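Tripartite motif-containing protein 65 (Homo sapiens, PDB 7JL4) is an E3 ubiquitin ligase with roles in innate immunity, autophagy and microRNA control, represented here by its C-terminal PRY-SPRY domain. Local coordinates at residues Trp75-Ser80 / Pro176-Leu181; Trp112-Gln117 / Leu121-Asn126. All coordinates share one frame; numbering follows the deposited sequence. Where two conformers were deposited one is given.

Interaction 1 of 2, residues Trp75-Ser80 / Pro176-Leu181; sequences WEVRAS and PVFWLL
W75 meets P176, and two residues further along each strand V77 meets F178: these two pairs carry the contact between 75-80 and 176-181. The CA atoms of W75 and P176 are 10.1 Å apart and those of V77 and F178 10.4 Å, the spacing of two sheets lying face to face rather than of paired strands. W75 holds its CG in the crowded position between backbone N and carbonyl carbon (chi1 54°), which swings the indole inward. Its benzo half then does the touching, with CZ2 3.8 Å and CH2 4.1 Å from P176 CG, the two rings meeting obliquely. The other side chain pair is looser: in the conformer given for V77, CG2 comes within 4.1 Å of F178 CE1. F178 keeps CG beside its backbone N (chi1 -58°) and sets the ring plane nearly perpendicular to the plane of CA, CB and CG (chi2 -86°), bringing CE1 to the valine methyl at an oblique approach. Around these pairs, the F68 ring meets the W75 indole, and L186 touches both V77 and F178. All four touching residues are buried, yet only 144 Å² is covered between the segments. The chemistry is wholly apolar: the two layers of the B30.2/SPRY beta-sandwich are held here by dispersion and by burial from water, with shape rather than polar bonding setting how the side chains fit.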
loop_
_atom_site.group_PDB
_atom_site.type_symbol
_atom_site.label_atom_id
_atom_site.label_comp_id
_atom_site.label_asym_id
_atom_site.label_seq_id
_atom_site.Cartn_x
_atom_site.Cartn_y
_atom_site.Cartn_z
ATOM N N TRP A 75 -4.459 1.879 -8.779
ATOM C CA TRP A 75 -3.343 0.981 -9.044
ATOM C C TRP A 75 -3.583 -0.335 -8.325
ATOM O O TRP A 75 -4.427 -0.438 -7.423
ATOM C CB TRP A 75 -1.992 1.570 -8.607
ATOM C CG TRP A 75 -1.973 2.001 -7.171
ATOM C CD1 TRP A 75 -1.689 1.214 -6.069
ATOM C CD2 TRP A 75 -2.292 3.309 -6.654
ATOM N NE1 TRP A 75 -1.796 1.965 -4.912
ATOM C CE2 TRP A 75 -2.162 3.247 -5.241
ATOM C CE3 TRP A 75 -2.650 4.530 -7.248
ATOM C CZ2 TRP A 75 -2.389 4.356 -4.413
ATOM C CZ3 TRP A 75 -2.886 5.648 -6.415
ATOM C CH2 TRP A 75 -2.746 5.546 -5.013
ATOM N N GLU A 76 -2.823 -1.345 -8.754
ATOM C CA GLU A 76 -2.912 -2.689 -8.204
ATOM C C GLU A 76 -1.544 -3.152 -7.724
ATOM O O GLU A 76 -0.509 -2.794 -8.288
ATOM C CB GLU A 76 -3.489 -3.671 -9.236
ATOM C CG GLU A 76 -4.976 -3.407 -9.493
ATOM C CD GLU A 76 -5.545 -4.185 -10.662
ATOM O OE1 GLU A 76 -4.793 -4.944 -11.307
ATOM O OE2 GLU A 76 -6.776 -4.085 -10.898
ATOM N N VAL A 77 -1.560 -3.957 -6.669
ATOM C CA VAL A 77 -0.364 -4.458 -5.996
ATOM C C VAL A 77 -0.562 -5.946 -5.754
ATOM O O VAL A 77 -1.662 -6.363 -5.371
ATOM C CB VAL A 77 -0.134 -3.735 -4.649
ATOM C CG1 VAL A 77 1.073 -4.319 -3.908
ATOM C CG2 VAL A 77 0.009 -2.237 -4.840
ATOM N N ARG A 78 0.483 -6.747 -5.949
ATOM C CA ARG A 78 0.430 -8.163 -5.590
ATOM C C ARG A 78 1.287 -8.438 -4.358
ATOM O O ARG A 78 2.473 -8.104 -4.335
ATOM C CB ARG A 78 0.887 -9.058 -6.733
ATOM C CG ARG A 78 0.839 -10.538 -6.307
ATOM C CD ARG A 78 0.892 -11.503 -7.449
ATOM N NE ARG A 78 -0.286 -11.456 -8.317
ATOM C CZ ARG A 78 -1.442 -12.062 -8.046
ATOM N NH1 ARG A 78 -1.602 -12.732 -6.912
ATOM N NH2 ARG A 78 -2.446 -11.983 -8.905
ATOM N N ALA A 79 0.698 -9.083 -3.352
ATOM C CA ALA A 79 1.414 -9.479 -2.144
ATOM C C ALA A 79 1.788 -10.955 -2.215
ATOM O O ALA A 79 0.963 -11.788 -2.603
ATOM C CB ALA A 79 0.546 -9.226 -0.904
ATOM N N SER A 80 3.017 -11.297 -1.803
ATOM C CA SER A 80 3.405 -12.713 -1.810
ATOM C C SER A 80 2.678 -13.516 -0.741
ATOM O O SER A 80 2.647 -14.754 -0.828
ATOM C CB SER A 80 4.914 -12.899 -1.587
ATOM O OG SER A 80 5.315 -12.389 -0.315
ATOM N N PRO A 176 1.609 6.831 -1.745
ATOM C CA PRO A 176 1.434 5.432 -1.337
ATOM C C PRO A 176 2.559 4.989 -0.409
ATOM O O PRO A 176 3.730 5.337 -0.614
ATOM C CB PRO A 176 1.491 4.662 -2.664
ATOM C CG PRO A 176 1.129 5.684 -3.739
ATOM C CD PRO A 176 1.699 6.989 -3.217
ATOM N N VAL A 177 2.203 4.179 0.599
ATOM C CA VAL A 177 3.170 3.730 1.592
ATOM C C VAL A 177 2.749 2.335 2.057
ATOM O O VAL A 177 1.561 2.011 2.084
ATOM C CB VAL A 177 3.277 4.747 2.753
ATOM C CG1 VAL A 177 1.916 4.931 3.450
ATOM C CG2 VAL A 177 4.372 4.329 3.742
ATOM N N PHE A 178 3.736 1.496 2.359
ATOM C CA PHE A 178 3.523 0.065 2.577
ATOM C C PHE A 178 4.330 -0.432 3.772
ATOM O O PHE A 178 5.436 0.046 4.022
ATOM C CB PHE A 178 3.929 -0.712 1.319
ATOM C CG PHE A 178 3.182 -0.277 0.092
ATOM C CD1 PHE A 178 1.949 -0.836 -0.206
ATOM C CD2 PHE A 178 3.693 0.711 -0.733
ATOM C CE1 PHE A 178 1.231 -0.438 -1.313
ATOM C CE2 PHE A 178 2.983 1.140 -1.853
ATOM C CZ PHE A 178 1.734 0.560 -2.140
ATOM N N TRP A 179 3.788 -1.438 4.474
ATOM C CA TRP A 179 4.468 -2.137 5.557
ATOM C C TRP A 179 4.563 -3.613 5.193
ATOM O O TRP A 179 3.623 -4.178 4.616
ATOM C CB TRP A 179 3.699 -1.990 6.863
ATOM C CG TRP A 179 4.208 -2.838 8.004
ATOM C CD1 TRP A 179 5.190 -2.517 8.877
ATOM C CD2 TRP A 179 3.702 -4.127 8.414
ATOM N NE1 TRP A 179 5.338 -3.539 9.831
ATOM C CE2 TRP A 179 4.435 -4.533 9.548
ATOM C CE3 TRP A 179 2.700 -4.972 7.921
ATOM C CZ2 TRP A 179 4.198 -5.753 10.196
ATOM C CZ3 TRP A 179 2.464 -6.184 8.560
ATOM C CH2 TRP A 179 3.215 -6.558 9.686
ATOM N N LEU A 180 5.703 -4.229 5.509
ATOM C CA LEU A 180 5.975 -5.618 5.148
ATOM C C LEU A 180 6.616 -6.349 6.314
ATOM O O LEU A 180 7.691 -5.956 6.774
ATOM C CB LEU A 180 6.917 -5.716 3.946
ATOM C CG LEU A 180 6.524 -5.277 2.552
ATOM C CD1 LEU A 180 6.651 -3.755 2.419
ATOM C CD2 LEU A 180 7.442 -6.019 1.582
ATOM N N LEU A 181 6.012 -7.460 6.718
ATOM C CA LEU A 181 6.677 -8.386 7.622
ATOM C C LEU A 181 7.913 -8.982 6.941
ATOM O O LEU A 181 8.044 -8.952 5.720
ATOM C CB LEU A 181 5.710 -9.490 8.027
ATOM C CG LEU A 181 6.112 -10.210 9.310
ATOM C CD1 LEU A 181 6.200 -9.172 10.396
ATOM C CD2 LEU A 181 5.105 -11.283 9.642
#

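Interaction 2 of 2, residues Trp112-Gln117 / Leu121-Asn126; sequences WGLCVQ and LQAWHN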
loop_
_atom_site.group_PDB
_atom_site.type_symbol
_atom_site.label_atom_id
_atom_site.label_comp_id
_atom_site.label_asym_id
_atom_site.label_seq_id
_atom_site.Cartn_x
_atom_site.Cartn_y
_atom_site.Cartn_z
ATOM N N TRP A 112 -3.814 6.454 5.998
ATOM C CA TRP A 112 -4.941 5.532 5.913
ATOM C C TRP A 112 -4.391 4.238 5.330
ATOM O O TRP A 112 -3.600 4.290 4.385
ATOM C CB TRP A 112 -6.030 6.096 4.953
ATOM C CG TRP A 112 -6.735 7.356 5.405
ATOM C CD1 TRP A 112 -7.999 7.448 5.923
ATOM C CD2 TRP A 112 -6.236 8.705 5.326
ATOM N NE1 TRP A 112 -8.317 8.774 6.175
ATOM C CE2 TRP A 112 -7.252 9.561 5.826
ATOM C CE3 TRP A 112 -5.046 9.275 4.858
ATOM C CZ2 TRP A 112 -7.098 10.951 5.895
ATOM C CZ3 TRP A 112 -4.886 10.647 4.944
ATOM C CH2 TRP A 112 -5.905 11.471 5.455
ATOM N N GLY A 113 -4.809 3.082 5.844
ATOM C CA GLY A 113 -4.213 1.845 5.364
ATOM C C GLY A 113 -5.119 0.646 5.547
ATOM O O GLY A 113 -6.130 0.706 6.250
ATOM N N LEU A 114 -4.780 -0.431 4.833
ATOM C CA LEU A 114 -5.480 -1.708 4.924
ATOM C C LEU A 114 -4.419 -2.758 5.181
ATOM O O LEU A 114 -3.557 -2.983 4.326
ATOM C CB LEU A 114 -6.237 -2.051 3.634
ATOM C CG LEU A 114 -7.094 -3.324 3.758
ATOM C CD1 LEU A 114 -8.360 -3.019 4.516
ATOM C CD2 LEU A 114 -7.429 -3.926 2.406
ATOM N N CYS A 115 -4.460 -3.390 6.354
ATOM C CA CYS A 115 -3.487 -4.430 6.659
ATOM C C CYS A 115 -4.124 -5.801 6.414
ATOM O O CYS A 115 -5.246 -6.065 6.858
ATOM C CB CYS A 115 -2.989 -4.267 8.097
ATOM S SG CYS A 115 -1.934 -5.650 8.655
ATOM N N VAL A 116 -3.436 -6.649 5.655
ATOM C CA VAL A 116 -3.917 -7.984 5.342
ATOM C C VAL A 116 -3.306 -8.940 6.358
ATOM O O VAL A 116 -2.083 -9.057 6.457
ATOM C CB VAL A 116 -3.542 -8.384 3.910
ATOM C CG1 VAL A 116 -4.084 -9.759 3.568
ATOM C CG2 VAL A 116 -4.072 -7.329 2.952
ATOM N N GLN A 117 -4.143 -9.615 7.117
ATOM C CA GLN A 117 -3.651 -10.551 8.128
ATOM C C GLN A 117 -4.002 -11.971 7.724
ATOM O O GLN A 117 -4.683 -12.196 6.718
ATOM C CB GLN A 117 -4.240 -10.199 9.488
ATOM C CG GLN A 117 -3.682 -8.922 10.073
ATOM C CD GLN A 117 -4.415 -8.514 11.343
ATOM O OE1 GLN A 117 -5.621 -8.753 11.486
ATOM N NE2 GLN A 117 -3.679 -7.955 12.296
ATOM N N LEU A 121 -8.856 -8.704 7.773
ATOM C CA LEU A 121 -8.299 -7.438 7.299
ATOM C C LEU A 121 -8.490 -6.394 8.392
ATOM O O LEU A 121 -9.440 -6.490 9.177
ATOM C CB LEU A 121 -9.004 -6.950 6.032
ATOM C CG LEU A 121 -9.094 -7.879 4.829
ATOM C CD1 LEU A 121 -9.957 -7.231 3.753
ATOM C CD2 LEU A 121 -7.699 -8.204 4.305
ATOM N N GLN A 122 -7.585 -5.410 8.454
ATOM C CA GLN A 122 -7.701 -4.274 9.366
ATOM C C GLN A 122 -7.656 -2.989 8.554
ATOM O O GLN A 122 -6.638 -2.707 7.913
ATOM C CB GLN A 122 -6.556 -4.224 10.375
ATOM C CG GLN A 122 -6.494 -5.296 11.441
ATOM C CD GLN A 122 -5.167 -5.195 12.166
ATOM O OE1 GLN A 122 -4.142 -4.901 11.546
ATOM N NE2 GLN A 122 -5.176 -5.417 13.472
ATOM N N ALA A 123 -8.727 -2.186 8.622
ATOM C CA ALA A 123 -8.779 -0.875 7.950
ATOM C C ALA A 123 -8.430 0.189 8.988
ATOM O O ALA A 123 -9.222 0.437 9.908
ATOM C CB ALA A 123 -10.157 -0.612 7.339
ATOM N N TRP A 124 -7.249 0.810 8.836
ATOM C CA TRP A 124 -6.626 1.689 9.835
ATOM C C TRP A 124 -6.741 3.163 9.453
ATOM O O TRP A 124 -6.368 3.547 8.335
ATOM C CB TRP A 124 -5.127 1.382 9.983
ATOM C CG TRP A 124 -4.809 0.137 10.748
ATOM C CD1 TRP A 124 -4.465 -1.086 10.232
ATOM C CD2 TRP A 124 -4.755 0.007 12.172
ATOM N NE1 TRP A 124 -4.227 -1.984 11.280
ATOM C CE2 TRP A 124 -4.395 -1.333 12.466
ATOM C CE3 TRP A 124 -4.995 0.884 13.235
ATOM C CZ2 TRP A 124 -4.273 -1.811 13.786
ATOM C CZ3 TRP A 124 -4.872 0.419 14.528
ATOM C CH2 TRP A 124 -4.523 -0.923 14.797
ATOM N N HIS A 125 -7.179 3.998 10.399
ATOM C CA HIS A 125 -6.990 5.447 10.299
ATOM C C HIS A 125 -7.054 6.033 11.699
ATOM O O HIS A 125 -7.892 5.618 12.507
ATOM C CB HIS A 125 -8.037 6.128 9.402
ATOM C CG HIS A 125 -7.940 7.632 9.414
ATOM N ND1 HIS A 125 -6.832 8.311 8.937
ATOM C CD2 HIS A 125 -8.803 8.584 9.855
ATOM C CE1 HIS A 125 -7.015 9.614 9.092
ATOM N NE2 HIS A 125 -8.198 9.809 9.653
ATOM N N ASN A 126 -6.158 6.977 11.994
ATOM C CA ASN A 126 -6.207 7.720 13.258
ATOM C C ASN A 126 -6.029 6.793 14.471
ATOM O O ASN A 126 -6.551 7.069 15.554
ATOM C CB ASN A 126 -7.518 8.497 13.378
ATOM C CG ASN A 126 -7.387 9.740 14.224
ATOM O OD1 ASN A 126 -6.294 10.277 14.386
ATOM N ND2 ASN A 126 -8.501 10.192 14.790
#
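L121 lays its CD2 methyl 4.0 Å from V116 CG2 on the return strand of an antiparallel hairpin (axes 4.6 Å apart, 164°). Q122 N bonds to C115 O at 2.9 Å and C115 N to Q122 O at 2.8 Å. In the conformer given, the Q122 amide crosses that of Q117 obliquely (planes 33° apart) without bonding; its OE1 instead accepts a hydrogen bond from W124 NE1, the donor above the amide plane and the oxygen in the indole plane. A123 puts CB 4.1 Å from L114 CD1. W124 N reaches G113 O at 2.8 Å, and C115 CB lies at the indole edge. H125 CG is anti to its backbone N (chi1 174°), carrying the imidazole into an offset stack, its centroid 3.7 Å from that of the five-membered W112 ring, with W112 NE1 3.2 Å above the imidazole centre. ND1 bonds to S111 O. F166 and F170 meet the W112 indole edge-to-face. At W112 an alanine would probably leave the imidazole face without its mate and open a gap beside these phenylalanines. Strand 84-89 bonds to the other edge of 112-117, 128-133 follows beyond 121-126, and 161-167 of the other sheet packs over L114, A123 and H125.

How the interactions relate
Interaction 1 joins the two sheets of the sandwich face to face, whereas interaction 2 pairs neighbouring strands within the six-stranded sheet that also contains 176-181. Their centres are 12 Å apart and their nearest atoms about 4 Å, without touching. Strand 84-89 fills the interval: L86 packs against F178 and bonds through its backbone to L114. W112 also touches L174, just ahead of P176. Along the chain, the hairpin falls between the two segments of interaction 1. Neither contact marks a catalytic site, the RING finger belonging to another part of the ligase; a glycerol, probably from crystallisation, lies about 6 Å from the P176 side chain.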